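Long-range contacts in alanine glyoxylate transaminase (Thermococcus litoralis, PDB 2ZC0), which probably catalyses, as a pyridoxal-phosphate-dependent class I aminotransferase, the transfer of an amino group from alanine to glyoxylate: residues A[77-82]-A[283-288]; A[100-105]-A[267-272]; A[114-119]-A[140-145]. One frame throughout, in Å; residues are numbered along the deposited sequence.

Contact 1: A[77-82]-A[283-288]; sequences IPELRE and SQYIAL
Tyr285 OH is held by one hydrogen bond, to Lys67 NZ, which lies outside both segments and fixes the outer end of the phenol. The contact is a helix-helix packing in the class I aminotransferase fold: the first turn of helix 78-91 lies across helix 281-292, and the axes of segments 78-82 and 283-288 come within 9.4 Å and cross at 46°. Ile77, the N-cap of the first helix, makes the largest single contribution to the contact. Its CG1 occupies the crowded position between the backbone N and the carbonyl carbon (chi1 52°), and the extended chain beyond carries CD1 over one face of the Tyr285 ring. This is a CH-pi contact, with CD1 3.8 Å from the ring centroid and only 13° off the normal, so the methyl sits almost over the ring centre. The CG2 branch lies near the phenol oxygen. One turn on, Leu80 lays CD1 across the aliphatic start of Gln284 at about a right angle, 3.5 Å from Gln284 CB. On the far side of helix 281-292, Ile286 packs on helix 51-64. Leu288 points at the backbone of the first turn and crosses Glu79 obliquely, its CD2 3.5 Å from Glu79 CB. The Glu79 chain bends at chi2, and its buried OE1 has no partner in the model. The other Leu288 methyl, CD1, comes to 3.8 Å from Leu80 N.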
ATOM      1  N   ILE A  77      -3.085  30.800 -11.026  1.00 42.11           N
ATOM      2  CA  ILE A  77      -3.718  32.110 -10.962  1.00 43.74           C
ATOM      3  C   ILE A  77      -5.056  32.091 -11.694  1.00 44.29           C
ATOM      4  O   ILE A  77      -5.186  31.487 -12.761  1.00 44.26           O
ATOM      5  CB  ILE A  77      -2.821  33.221 -11.566  1.00 46.97           C
ATOM      6  CG1 ILE A  77      -2.351  32.819 -12.961  1.00 47.49           C
ATOM      7  CG2 ILE A  77      -1.619  33.486 -10.655  1.00 47.15           C
ATOM      8  CD1 ILE A  77      -1.404  33.835 -13.581  1.00 48.07           C
ATOM      9  N   PRO A  78      -6.074  32.760 -11.124  1.00 44.93           N
ATOM     10  CA  PRO A  78      -7.422  32.828 -11.707  1.00 44.21           C
ATOM     11  C   PRO A  78      -7.481  33.307 -13.163  1.00 44.46           C
ATOM     12  O   PRO A  78      -8.265  32.786 -13.955  1.00 43.87           O
ATOM     13  CB  PRO A  78      -8.165  33.772 -10.759  1.00 44.07           C
ATOM     14  CG  PRO A  78      -7.442  33.593  -9.449  1.00 44.49           C
ATOM     15  CD  PRO A  78      -5.998  33.531  -9.867  1.00 43.15           C
ATOM     16  N   GLU A  79      -6.667  34.300 -13.514  1.00 44.93           N
ATOM     17  CA  GLU A  79      -6.674  34.825 -14.880  1.00 46.82           C
ATOM     18  C   GLU A  79      -6.346  33.733 -15.904  1.00 45.15           C
ATOM     19  O   GLU A  79      -7.015  33.622 -16.926  1.00 44.03           O
ATOM     20  CB  GLU A  79      -5.660  35.975 -15.037  1.00 50.13           C
ATOM     21  CG  GLU A  79      -5.695  37.050 -13.947  1.00 55.41           C
ATOM     22  CD  GLU A  79      -5.242  36.528 -12.595  1.00 56.24           C
ATOM     23  OE1 GLU A  79      -4.296  35.714 -12.560  1.00 58.63           O
ATOM     24  OE2 GLU A  79      -5.823  36.934 -11.570  1.00 58.10           O
ATOM     25  N   LEU A  80      -5.318  32.935 -15.619  1.00 44.35           N
ATOM     26  CA  LEU A  80      -4.898  31.852 -16.510  1.00 43.31           C
ATOM     27  C   LEU A  80      -6.011  30.813 -16.667  1.00 43.28           C
ATOM     28  O   LEU A  80      -6.303  30.360 -17.772  1.00 42.08           O
ATOM     29  CB  LEU A  80      -3.643  31.160 -15.961  1.00 42.76           C
ATOM     30  CG  LEU A  80      -2.559  30.754 -16.971  1.00 44.05           C
ATOM     31  CD1 LEU A  80      -1.541  29.860 -16.299  1.00 41.97           C
ATOM     32  CD2 LEU A  80      -3.177  30.048 -18.160  1.00 42.36           C
ATOM     33  N   ARG A  81      -6.624  30.429 -15.554  1.00 43.36           N
ATOM     34  CA  ARG A  81      -7.698  29.454 -15.595  1.00 44.70           C
ATOM     35  C   ARG A  81      -8.842  29.973 -16.471  1.00 44.70           C
ATOM     36  O   ARG A  81      -9.419  29.221 -17.256  1.00 43.55           O
ATOM     37  CB  ARG A  81      -8.189  29.142 -14.171  1.00 43.52           C
ATOM     38  CG  ARG A  81      -7.332  28.104 -13.410  1.00 43.94           C
ATOM     39  CD  ARG A  81      -7.218  28.454 -11.925  1.00 44.17           C
ATOM     40  NE  ARG A  81      -8.512  28.846 -11.373  1.00 46.09           N
ATOM     41  CZ  ARG A  81      -8.669  29.582 -10.280  1.00 47.49           C
ATOM     42  NH1 ARG A  81      -9.888  29.882  -9.862  1.00 50.82           N
ATOM     43  NH2 ARG A  81      -7.615  30.028  -9.611  1.00 48.99           N
ATOM     44  N   GLU A  82      -9.157  31.260 -16.353  1.00 45.20           N
ATOM     45  CA  GLU A  82     -10.224  31.843 -17.163  1.00 47.07           C
ATOM     46  C   GLU A  82      -9.822  31.879 -18.638  1.00 45.69           C
ATOM     47  O   GLU A  82     -10.607  31.504 -19.509  1.00 46.44           O
ATOM     48  CB  GLU A  82     -10.568  33.252 -16.659  1.00 49.61           C
ATOM     49  CG  GLU A  82     -11.281  33.247 -15.314  1.00 52.43           C
ATOM     50  CD  GLU A  82     -11.367  34.622 -14.668  1.00 55.45           C
ATOM     51  OE1 GLU A  82     -12.048  34.745 -13.625  1.00 55.75           O
ATOM     52  OE2 GLU A  82     -10.750  35.576 -15.195  1.00 58.31           O
ATOM     53  N   SER A 283       5.976  31.055 -15.841  1.00 42.57           N
ATOM     54  CA  SER A 283       5.393  30.309 -16.944  1.00 40.92           C
ATOM     55  C   SER A 283       3.901  30.568 -17.043  1.00 42.45           C
ATOM     56  O   SER A 283       3.339  30.614 -18.141  1.00 41.59           O
ATOM     57  CB  SER A 283       5.637  28.814 -16.773  1.00 39.83           C
ATOM     58  OG  SER A 283       7.019  28.534 -16.650  1.00 40.65           O
ATOM     59  N   GLN A 284       3.255  30.743 -15.897  1.00 42.52           N
ATOM     60  CA  GLN A 284       1.819  30.983 -15.896  1.00 42.78           C
ATOM     61  C   GLN A 284       1.512  32.361 -16.487  1.00 42.77           C
ATOM     62  O   GLN A 284       0.633  32.503 -17.335  1.00 42.24           O
ATOM     63  CB  GLN A 284       1.253  30.877 -14.473  1.00 43.61           C
ATOM     64  CG  GLN A 284       1.312  29.477 -13.845  1.00 42.20           C
ATOM     65  CD  GLN A 284       0.550  29.416 -12.535  1.00 39.93           C
ATOM     66  OE1 GLN A 284       1.117  29.096 -11.478  1.00 41.13           O
ATOM     67  NE2 GLN A 284      -0.745  29.726 -12.592  1.00 36.67           N
ATOM     68  N   TYR A 285       2.243  33.374 -16.040  1.00 43.02           N
ATOM     69  CA  TYR A 285       2.034  34.726 -16.534  1.00 44.64           C
ATOM     70  C   TYR A 285       2.413  34.846 -18.012  1.00 45.11           C
ATOM     71  O   TYR A 285       1.707  35.495 -18.784  1.00 45.68           O
ATOM     72  CB  TYR A 285       2.805  35.723 -15.661  1.00 42.51           C
ATOM     73  CG  TYR A 285       2.014  36.143 -14.440  1.00 42.20           C
ATOM     74  CD1 TYR A 285       0.840  36.878 -14.580  1.00 40.93           C
ATOM     75  CD2 TYR A 285       2.407  35.769 -13.153  1.00 42.73           C
ATOM     76  CE1 TYR A 285       0.071  37.231 -13.479  1.00 40.48           C
ATOM     77  CE2 TYR A 285       1.642  36.116 -12.037  1.00 41.37           C
ATOM     78  CZ  TYR A 285       0.471  36.848 -12.215  1.00 42.03           C
ATOM     79  OH  TYR A 285      -0.321  37.184 -11.135  1.00 43.85           O
ATOM     80  N   ILE A 286       3.510  34.202 -18.404  1.00 44.29           N
ATOM     81  CA  ILE A 286       3.930  34.218 -19.800  1.00 43.43           C
ATOM     82  C   ILE A 286       2.795  33.644 -20.654  1.00 43.84           C
ATOM     83  O   ILE A 286       2.462  34.185 -21.713  1.00 43.83           O
ATOM     84  CB  ILE A 286       5.199  33.364 -20.033  1.00 43.56           C
ATOM     85  CG1 ILE A 286       6.437  34.064 -19.466  1.00 42.44           C
ATOM     86  CG2 ILE A 286       5.396  33.117 -21.529  1.00 44.77           C
ATOM     87  CD1 ILE A 286       7.730  33.316 -19.755  1.00 36.78           C
ATOM     88  N   ALA A 287       2.212  32.542 -20.185  1.00 44.75           N
ATOM     89  CA  ALA A 287       1.113  31.866 -20.878  1.00 44.98           C
ATOM     90  C   ALA A 287      -0.158  32.707 -20.881  1.00 45.35           C
ATOM     91  O   ALA A 287      -0.958  32.639 -21.817  1.00 45.09           O
ATOM     92  CB  ALA A 287       0.829  30.510 -20.214  1.00 43.56           C
ATOM     93  N   LEU A 288      -0.344  33.485 -19.818  1.00 46.68           N
ATOM     94  CA  LEU A 288      -1.513  34.342 -19.691  1.00 47.53           C
ATOM     95  C   LEU A 288      -1.498  35.443 -20.747  1.00 49.59           C
ATOM     96  O   LEU A 288      -2.516  35.709 -21.388  1.00 49.22           O
ATOM     97  CB  LEU A 288      -1.567  34.968 -18.297  1.00 46.18           C
ATOM     98  CG  LEU A 288      -2.711  35.959 -18.066  1.00 44.41           C
ATOM     99  CD1 LEU A 288      -4.052  35.283 -18.319  1.00 43.58           C
ATOM    100  CD2 LEU A 288      -2.632  36.490 -16.653  1.00 45.22           C
TER

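Contact 2: A[100-105]-A[267-272]; sequences NIVITI and KVLMQK
Val102, on strand 101-104, faces helix 262-272 with both methyls and meets two side chains in different ways. Leu269 crosses it obliquely: a single methyl, CD1, reaches in to touch both branches and lies 3.4 Å from Val102 CG2, tighter than usual for two carbons. Lys272 instead comes tip to tip. With CG anti to the backbone N (chi1 -162°), its chain runs straight from the helix toward the strand, passing its CD 3.6 Å from Val102 CG1. At chi4 (-65°) it turns, and NZ reaches the strand backbone in a weak hydrogen bond to Ile103 O, 3.0 Å away. This buried ammonium group is held mainly by a hydrogen bond to Ala74 O and a salt bridge to Asp276 OD1, with Ile103 O a weaker third partner, and the three would probably stabilise its charge. Thr104 meets the same chain at about a right angle, its CG2 3.9 Å from Lys272 CE, while its OG1 is hydrogen-bonded to Gly106 O, in the cofactor pocket. A methionine at Lys272 would probably keep some of the packing on Val102 but lose the bonds to Ile103 O, Ala74 O and Asp276, leaving the carboxylate without this cationic partner.

The arrangement is a helix laid over the outermost strand of the sheet within this chain, as in the large domain of fold-type I aminotransferases; the axes of strand 101-104 and segment 267-272 come within 10.1 Å at an angle of 34°. Strand 101-104 pairs antiparallel with strand 256-259, whose Ile258 touches Val102, Thr104 and Val268. Val268 also packs on Leu114 of helix 106-118, and Ile101 and Ile103, pointing away from helix 262-272, rest on Leu84 of helix 78-91.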
ATOM      1  N   ASN A 100     -12.848  24.265 -12.688  1.00 41.58           N
ATOM      2  CA  ASN A 100     -12.514  22.853 -12.854  1.00 39.28           C
ATOM      3  C   ASN A 100     -11.176  22.653 -13.561  1.00 38.48           C
ATOM      4  O   ASN A 100     -10.873  21.565 -14.054  1.00 37.80           O
ATOM      5  CB  ASN A 100     -13.630  22.143 -13.619  1.00 40.78           C
ATOM      6  CG  ASN A 100     -14.928  22.063 -12.827  1.00 42.13           C
ATOM      7  OD1 ASN A 100     -15.211  21.065 -12.176  1.00 46.40           O
ATOM      8  ND2 ASN A 100     -15.717  23.118 -12.878  1.00 44.42           N
ATOM      9  N   ILE A 101     -10.375  23.710 -13.606  1.00 38.04           N
ATOM     10  CA  ILE A 101      -9.074  23.634 -14.246  1.00 38.15           C
ATOM     11  C   ILE A 101      -7.997  23.759 -13.181  1.00 37.20           C
ATOM     12  O   ILE A 101      -8.022  24.681 -12.378  1.00 40.55           O
ATOM     13  CB  ILE A 101      -8.895  24.760 -15.307  1.00 38.08           C
ATOM     14  CG1 ILE A 101      -9.804  24.491 -16.515  1.00 36.93           C
ATOM     15  CG2 ILE A 101      -7.437  24.863 -15.727  1.00 34.31           C
ATOM     16  CD1 ILE A 101      -9.685  25.544 -17.631  1.00 37.62           C
ATOM     17  N   VAL A 102      -7.076  22.803 -13.161  1.00 37.51           N
ATOM     18  CA  VAL A 102      -5.974  22.801 -12.205  1.00 36.35           C
ATOM     19  C   VAL A 102      -4.670  22.839 -13.010  1.00 34.82           C
ATOM     20  O   VAL A 102      -4.377  21.903 -13.756  1.00 31.06           O
ATOM     21  CB  VAL A 102      -5.979  21.516 -11.321  1.00 35.35           C
ATOM     22  CG1 VAL A 102      -4.852  21.579 -10.297  1.00 36.82           C
ATOM     23  CG2 VAL A 102      -7.327  21.361 -10.632  1.00 33.13           C
ATOM     24  N   ILE A 103      -3.923  23.936 -12.855  1.00 34.62           N
ATOM     25  CA  ILE A 103      -2.644  24.156 -13.530  1.00 34.07           C
ATOM     26  C   ILE A 103      -1.582  23.326 -12.829  1.00 34.84           C
ATOM     27  O   ILE A 103      -1.231  23.583 -11.669  1.00 34.41           O
ATOM     28  CB  ILE A 103      -2.181  25.635 -13.470  1.00 34.76           C
ATOM     29  CG1 ILE A 103      -3.272  26.555 -14.022  1.00 36.81           C
ATOM     30  CG2 ILE A 103      -0.890  25.819 -14.268  1.00 35.85           C
ATOM     31  CD1 ILE A 103      -3.807  26.127 -15.352  1.00 36.17           C
ATOM     32  N   THR A 104      -1.060  22.355 -13.567  1.00 33.51           N
ATOM     33  CA  THR A 104      -0.072  21.421 -13.074  1.00 33.16           C
ATOM     34  C   THR A 104       1.274  21.615 -13.765  1.00 33.30           C
ATOM     35  O   THR A 104       1.403  22.426 -14.690  1.00 31.87           O
ATOM     36  CB  THR A 104      -0.559  19.982 -13.326  1.00 32.49           C
ATOM     37  OG1 THR A 104      -0.820  19.812 -14.724  1.00 32.62           O
ATOM     38  CG2 THR A 104      -1.842  19.716 -12.564  1.00 33.07           C
ATOM     39  N   ILE A 105       2.273  20.868 -13.301  1.00 33.12           N
ATOM     40  CA  ILE A 105       3.621  20.917 -13.860  1.00 35.16           C
ATOM     41  C   ILE A 105       3.596  20.093 -15.144  1.00 35.00           C
ATOM     42  O   ILE A 105       4.088  18.965 -15.182  1.00 35.37           O
ATOM     43  CB  ILE A 105       4.654  20.301 -12.867  1.00 34.18           C
ATOM     44  CG1 ILE A 105       4.657  21.091 -11.555  1.00 35.31           C
ATOM     45  CG2 ILE A 105       6.047  20.313 -13.473  1.00 32.81           C
ATOM     46  CD1 ILE A 105       5.029  22.555 -11.712  1.00 36.56           C
ATOM     47  N   LYS A 267     -10.048  16.420  -4.247  1.00 30.31           N
ATOM     48  CA  LYS A 267      -8.881  15.717  -3.743  1.00 30.10           C
ATOM     49  C   LYS A 267      -7.614  16.015  -4.528  1.00 30.27           C
ATOM     50  O   LYS A 267      -6.523  16.030  -3.972  1.00 28.71           O
ATOM     51  CB  LYS A 267      -9.128  14.207  -3.716  1.00 29.85           C
ATOM     52  CG  LYS A 267      -9.991  13.772  -2.549  1.00 32.84           C
ATOM     53  CD  LYS A 267      -9.338  14.222  -1.228  1.00 34.10           C
ATOM     54  CE  LYS A 267     -10.172  13.830  -0.033  1.00 36.62           C
ATOM     55  NZ  LYS A 267      -9.321  13.165   1.003  1.00 32.66           N
ATOM     56  N   VAL A 268      -7.739  16.237  -5.826  1.00 31.61           N
ATOM     57  CA  VAL A 268      -6.553  16.550  -6.597  1.00 32.86           C
ATOM     58  C   VAL A 268      -6.002  17.886  -6.129  1.00 34.47           C
ATOM     59  O   VAL A 268      -4.798  18.107  -6.134  1.00 34.28           O
ATOM     60  CB  VAL A 268      -6.855  16.659  -8.079  1.00 35.16           C
ATOM     61  CG1 VAL A 268      -5.671  17.304  -8.791  1.00 35.48           C
ATOM     62  CG2 VAL A 268      -7.123  15.271  -8.650  1.00 33.09           C
ATOM     63  N   LEU A 269      -6.906  18.770  -5.728  1.00 36.31           N
ATOM     64  CA  LEU A 269      -6.543  20.094  -5.262  1.00 36.78           C
ATOM     65  C   LEU A 269      -5.965  20.053  -3.828  1.00 36.26           C
ATOM     66  O   LEU A 269      -4.973  20.711  -3.551  1.00 36.89           O
ATOM     67  CB  LEU A 269      -7.781  20.992  -5.319  1.00 38.93           C
ATOM     68  CG  LEU A 269      -7.723  22.336  -6.058  1.00 42.38           C
ATOM     69  CD1 LEU A 269      -6.920  22.225  -7.346  1.00 42.71           C
ATOM     70  CD2 LEU A 269      -9.163  22.787  -6.353  1.00 42.45           C
ATOM     71  N   MET A 270      -6.594  19.289  -2.933  1.00 34.82           N
ATOM     72  CA  MET A 270      -6.141  19.166  -1.543  1.00 31.60           C
ATOM     73  C   MET A 270      -4.723  18.647  -1.425  1.00 31.49           C
ATOM     74  O   MET A 270      -3.984  19.063  -0.546  1.00 26.93           O
ATOM     75  CB  MET A 270      -7.029  18.211  -0.750  1.00 33.28           C
ATOM     76  CG  MET A 270      -8.345  18.750  -0.230  1.00 36.93           C
ATOM     77  SD  MET A 270      -9.098  17.538   0.940  1.00 39.38           S
ATOM     78  CE  MET A 270     -10.670  18.346   1.287  1.00 39.78           C
ATOM     79  N   GLN A 271      -4.348  17.715  -2.297  1.00 30.56           N
ATOM     80  CA  GLN A 271      -3.004  17.143  -2.235  1.00 29.74           C
ATOM     81  C   GLN A 271      -1.922  17.952  -2.945  1.00 31.12           C
ATOM     82  O   GLN A 271      -0.747  17.823  -2.613  1.00 30.73           O
ATOM     83  CB  GLN A 271      -2.996  15.723  -2.808  1.00 28.94           C
ATOM     84  CG  GLN A 271      -3.318  15.665  -4.292  1.00 28.46           C
ATOM     85  CD  GLN A 271      -2.912  14.354  -4.976  1.00 31.29           C
ATOM     86  OE1 GLN A 271      -2.577  13.363  -4.324  1.00 28.98           O
ATOM     87  NE2 GLN A 271      -2.958  14.354  -6.300  1.00 25.95           N
ATOM     88  N   LYS A 272      -2.318  18.799  -3.896  1.00 30.29           N
ATOM     89  CA  LYS A 272      -1.359  19.558  -4.697  1.00 30.55           C
ATOM     90  C   LYS A 272      -0.342  20.513  -4.062  1.00 29.95           C
ATOM     91  O   LYS A 272       0.824  20.490  -4.453  1.00 28.91           O
ATOM     92  CB  LYS A 272      -2.100  20.298  -5.813  1.00 31.01           C
ATOM     93  CG  LYS A 272      -1.206  20.752  -6.953  1.00 31.06           C
ATOM     94  CD  LYS A 272      -2.047  21.268  -8.123  1.00 34.80           C
ATOM     95  CE  LYS A 272      -1.168  21.718  -9.274  1.00 30.25           C
ATOM     96  NZ  LYS A 272      -0.347  22.881  -8.877  1.00 32.03           N
TER

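Contact 3: A[114-119]-A[140-145]; sequences LGRVLI and EQLGAK. With ZN (zinc ion), chain E.
Leu142 packs against bare helix backbone: its CD1 lies 3.7 Å from Gly115 C, and a beta carbon on Gly115 would clash with that methyl. The absent side chain lets the leucine settle directly on the last turn of helix 106-118. With CG anti to its carbonyl carbon (chi1 -77°), Leu142 places CD2 beside CD1, 3.9 Å from Arg116 CG, and crosses the arginine chain at about a right angle. Beyond that chain, Arg116 NH1 forms a salt bridge with Asp112 of the second subunit, whose own Arg116 also packs on Leu142. Leu142 is presented by a Schellman motif that ends helix 133-140: Gly143, at positive phi (91°), is the C-prime residue, its N hydrogen-bonded to Glu140 O at 2.9 Å, and Ala144 N is hydrogen-bonded to Phe139 O. The chain then leads into strand 145-152 of the central sheet of the aminotransferase fold. Ala144, whose N closes the motif, sets its CB 3.8 Å from Ile119 CG2, and the isoleucine CD1 also approaches that methyl; Phe139 touches both residues. Away from this apolar contact, the extended Glu140 side chain reaches a zinc ion with OE2 at 2.0 Å. A water and one further atom from elsewhere in the structure also bind the metal, while Glu140 OE1 forms a salt bridge with Lys15.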
ATOM      1  N   LEU A 114      -3.271  12.793 -10.853  1.00 27.53           N
ATOM      2  CA  LEU A 114      -4.434  11.934 -11.033  1.00 25.62           C
ATOM      3  C   LEU A 114      -4.176  10.487 -10.584  1.00 27.21           C
ATOM      4  O   LEU A 114      -5.045   9.849  -9.992  1.00 25.70           O
ATOM      5  CB  LEU A 114      -4.879  11.913 -12.508  1.00 27.67           C
ATOM      6  CG  LEU A 114      -5.966  12.868 -13.054  1.00 27.57           C
ATOM      7  CD1 LEU A 114      -6.690  13.614 -11.912  1.00 22.98           C
ATOM      8  CD2 LEU A 114      -5.331  13.819 -14.021  1.00 27.34           C
ATOM      9  N   GLY A 115      -2.996   9.954 -10.888  1.00 28.45           N
ATOM     10  CA  GLY A 115      -2.711   8.588 -10.502  1.00 28.70           C
ATOM     11  C   GLY A 115      -2.697   8.423  -8.998  1.00 30.18           C
ATOM     12  O   GLY A 115      -3.152   7.412  -8.455  1.00 31.76           O
ATOM     13  N   ARG A 116      -2.182   9.429  -8.314  1.00 29.75           N
ATOM     14  CA  ARG A 116      -2.105   9.367  -6.869  1.00 30.55           C
ATOM     15  C   ARG A 116      -3.476   9.367  -6.194  1.00 29.93           C
ATOM     16  O   ARG A 116      -3.661   8.753  -5.156  1.00 33.60           O
ATOM     17  CB  ARG A 116      -1.240  10.515  -6.365  1.00 29.90           C
ATOM     18  CG  ARG A 116       0.187  10.418  -6.887  1.00 30.02           C
ATOM     19  CD  ARG A 116       1.056  11.499  -6.277  1.00 31.20           C
ATOM     20  NE  ARG A 116       0.816  11.556  -4.837  1.00 33.27           N
ATOM     21  CZ  ARG A 116       1.658  12.063  -3.945  1.00 31.94           C
ATOM     22  NH1 ARG A 116       2.825  12.565  -4.354  1.00 20.01           N
ATOM     23  NH2 ARG A 116       1.312  12.058  -2.656  1.00 23.38           N
ATOM     24  N   VAL A 117      -4.447  10.014  -6.812  1.00 30.04           N
ATOM     25  CA  VAL A 117      -5.779  10.078  -6.246  1.00 29.95           C
ATOM     26  C   VAL A 117      -6.685   8.958  -6.746  1.00 31.41           C
ATOM     27  O   VAL A 117      -7.668   8.612  -6.095  1.00 30.86           O
ATOM     28  CB  VAL A 117      -6.449  11.423  -6.607  1.00 30.58           C
ATOM     29  CG1 VAL A 117      -7.938  11.368  -6.321  1.00 32.04           C
ATOM     30  CG2 VAL A 117      -5.801  12.554  -5.822  1.00 29.96           C
ATOM     31  N   LEU A 118      -6.340   8.377  -7.888  1.00 30.24           N
ATOM     32  CA  LEU A 118      -7.184   7.359  -8.484  1.00 30.49           C
ATOM     33  C   LEU A 118      -6.673   5.927  -8.473  1.00 28.96           C
ATOM     34  O   LEU A 118      -7.442   5.005  -8.701  1.00 28.50           O
ATOM     35  CB  LEU A 118      -7.525   7.780  -9.919  1.00 29.30           C
ATOM     36  CG  LEU A 118      -8.265   9.113 -10.095  1.00 31.89           C
ATOM     37  CD1 LEU A 118      -8.430   9.398 -11.580  1.00 28.10           C
ATOM     38  CD2 LEU A 118      -9.627   9.064  -9.404  1.00 30.48           C
ATOM     39  N   ILE A 119      -5.396   5.725  -8.181  1.00 30.07           N
ATOM     40  CA  ILE A 119      -4.851   4.373  -8.181  1.00 30.05           C
ATOM     41  C   ILE A 119      -4.451   3.791  -6.820  1.00 30.83           C
ATOM     42  O   ILE A 119      -3.698   4.407  -6.072  1.00 32.44           O
ATOM     43  CB  ILE A 119      -3.601   4.312  -9.080  1.00 31.05           C
ATOM     44  CG1 ILE A 119      -3.964   4.714 -10.503  1.00 28.10           C
ATOM     45  CG2 ILE A 119      -2.998   2.918  -9.053  1.00 31.46           C
ATOM     46  CD1 ILE A 119      -2.761   4.971 -11.344  1.00 30.17           C
ATOM     47  N   GLU A 140       2.735   2.593 -13.096  1.00 24.65           N
ATOM     48  CA  GLU A 140       3.258   1.374 -12.508  1.00 25.47           C
ATOM     49  C   GLU A 140       4.080   1.643 -11.260  1.00 25.49           C
ATOM     50  O   GLU A 140       4.133   0.785 -10.372  1.00 24.51           O
ATOM     51  CB  GLU A 140       4.110   0.591 -13.508  1.00 25.47           C
ATOM     52  CG  GLU A 140       3.399   0.265 -14.803  1.00 29.46           C
ATOM     53  CD  GLU A 140       4.227  -0.635 -15.704  1.00 31.01           C
ATOM     54  OE1 GLU A 140       5.465  -0.441 -15.770  1.00 27.22           O
ATOM     55  OE2 GLU A 140       3.637  -1.532 -16.344  1.00 32.27           O
ATOM     56  N   GLN A 141       4.736   2.799 -11.174  1.00 24.59           N
ATOM     57  CA  GLN A 141       5.486   3.051  -9.948  1.00 27.85           C
ATOM     58  C   GLN A 141       4.511   3.459  -8.846  1.00 27.94           C
ATOM     59  O   GLN A 141       4.891   3.596  -7.693  1.00 28.58           O
ATOM     60  CB  GLN A 141       6.610   4.086 -10.135  1.00 26.78           C
ATOM     61  CG  GLN A 141       6.226   5.415 -10.682  1.00 26.70           C
ATOM     62  CD  GLN A 141       7.447   6.258 -11.013  1.00 25.41           C
ATOM     63  OE1 GLN A 141       8.524   5.728 -11.285  1.00 25.55           O
ATOM     64  NE2 GLN A 141       7.283   7.563 -11.002  1.00 23.80           N
ATOM     65  N   LEU A 142       3.243   3.640  -9.215  1.00 27.28           N
ATOM     66  CA  LEU A 142       2.214   3.939  -8.226  1.00 25.33           C
ATOM     67  C   LEU A 142       1.563   2.600  -7.895  1.00 24.29           C
ATOM     68  O   LEU A 142       0.584   2.539  -7.167  1.00 23.15           O
ATOM     69  CB  LEU A 142       1.186   4.932  -8.753  1.00 24.23           C
ATOM     70  CG  LEU A 142       1.698   6.391  -8.748  1.00 29.64           C
ATOM     71  CD1 LEU A 142       0.772   7.308  -9.592  1.00 26.03           C
ATOM     72  CD2 LEU A 142       1.750   6.889  -7.283  1.00 25.84           C
ATOM     73  N   GLY A 143       2.130   1.516  -8.422  1.00 23.23           N
ATOM     74  CA  GLY A 143       1.578   0.194  -8.143  1.00 24.66           C
ATOM     75  C   GLY A 143       0.520  -0.355  -9.093  1.00 23.54           C
ATOM     76  O   GLY A 143       0.049  -1.466  -8.905  1.00 26.33           O
ATOM     77  N   ALA A 144       0.144   0.405 -10.111  1.00 25.29           N
ATOM     78  CA  ALA A 144      -0.869  -0.049 -11.062  1.00 28.71           C
ATOM     79  C   ALA A 144      -0.398  -1.195 -11.953  1.00 30.90           C
ATOM     80  O   ALA A 144       0.799  -1.371 -12.179  1.00 30.72           O
ATOM     81  CB  ALA A 144      -1.322   1.126 -11.949  1.00 27.12           C
ATOM     82  N   LYS A 145      -1.369  -1.946 -12.466  1.00 32.81           N
ATOM     83  CA  LYS A 145      -1.132  -3.062 -13.374  1.00 34.34           C
ATOM     84  C   LYS A 145      -1.657  -2.601 -14.737  1.00 35.54           C
ATOM     85  O   LYS A 145      -2.840  -2.278 -14.876  1.00 34.62           O
ATOM     86  CB  LYS A 145      -1.916  -4.288 -12.919  1.00 36.83           C
ATOM     87  CG  LYS A 145      -1.309  -5.613 -13.322  1.00 42.19           C
ATOM     88  CD  LYS A 145      -1.194  -5.778 -14.829  1.00 44.89           C
ATOM     89  CE  LYS A 145      -0.430  -7.060 -15.169  1.00 44.51           C
ATOM     90  NZ  LYS A 145      -0.173  -7.195 -16.625  1.00 45.84           N
TER
HETATM   91 ZN    ZN E 408       4.746  -2.172 -17.940  1.00 46.51          ZN
HETATM   92  O   HOH W   1       3.117  -3.261 -19.405  1.00 22.05           O

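In the fold
The three contacts follow one another almost in line, with centres 15 Å apart between contacts 1 and 2, 16 Å between 2 and 3, and 29 Å between 1 and 3. Their first segments come in order along the chain and their partners in reverse, so contact 3 closes the shortest loop and contact 1 the longest. Helix 78-91, strand 101-104 and helix 106-118 are consecutive, as are helices 262-272 and 281-292. Contact 2 touches both others, through Arg81 and Ile101 on one side and Val268 and Leu114 on the other. Packing thus runs from the helix pair of contact 1, across the outermost strand of the large mixed sheet, to the end of helix 106-118; all three contacts come near the second subunit, contacts 2 and 3 most extensively.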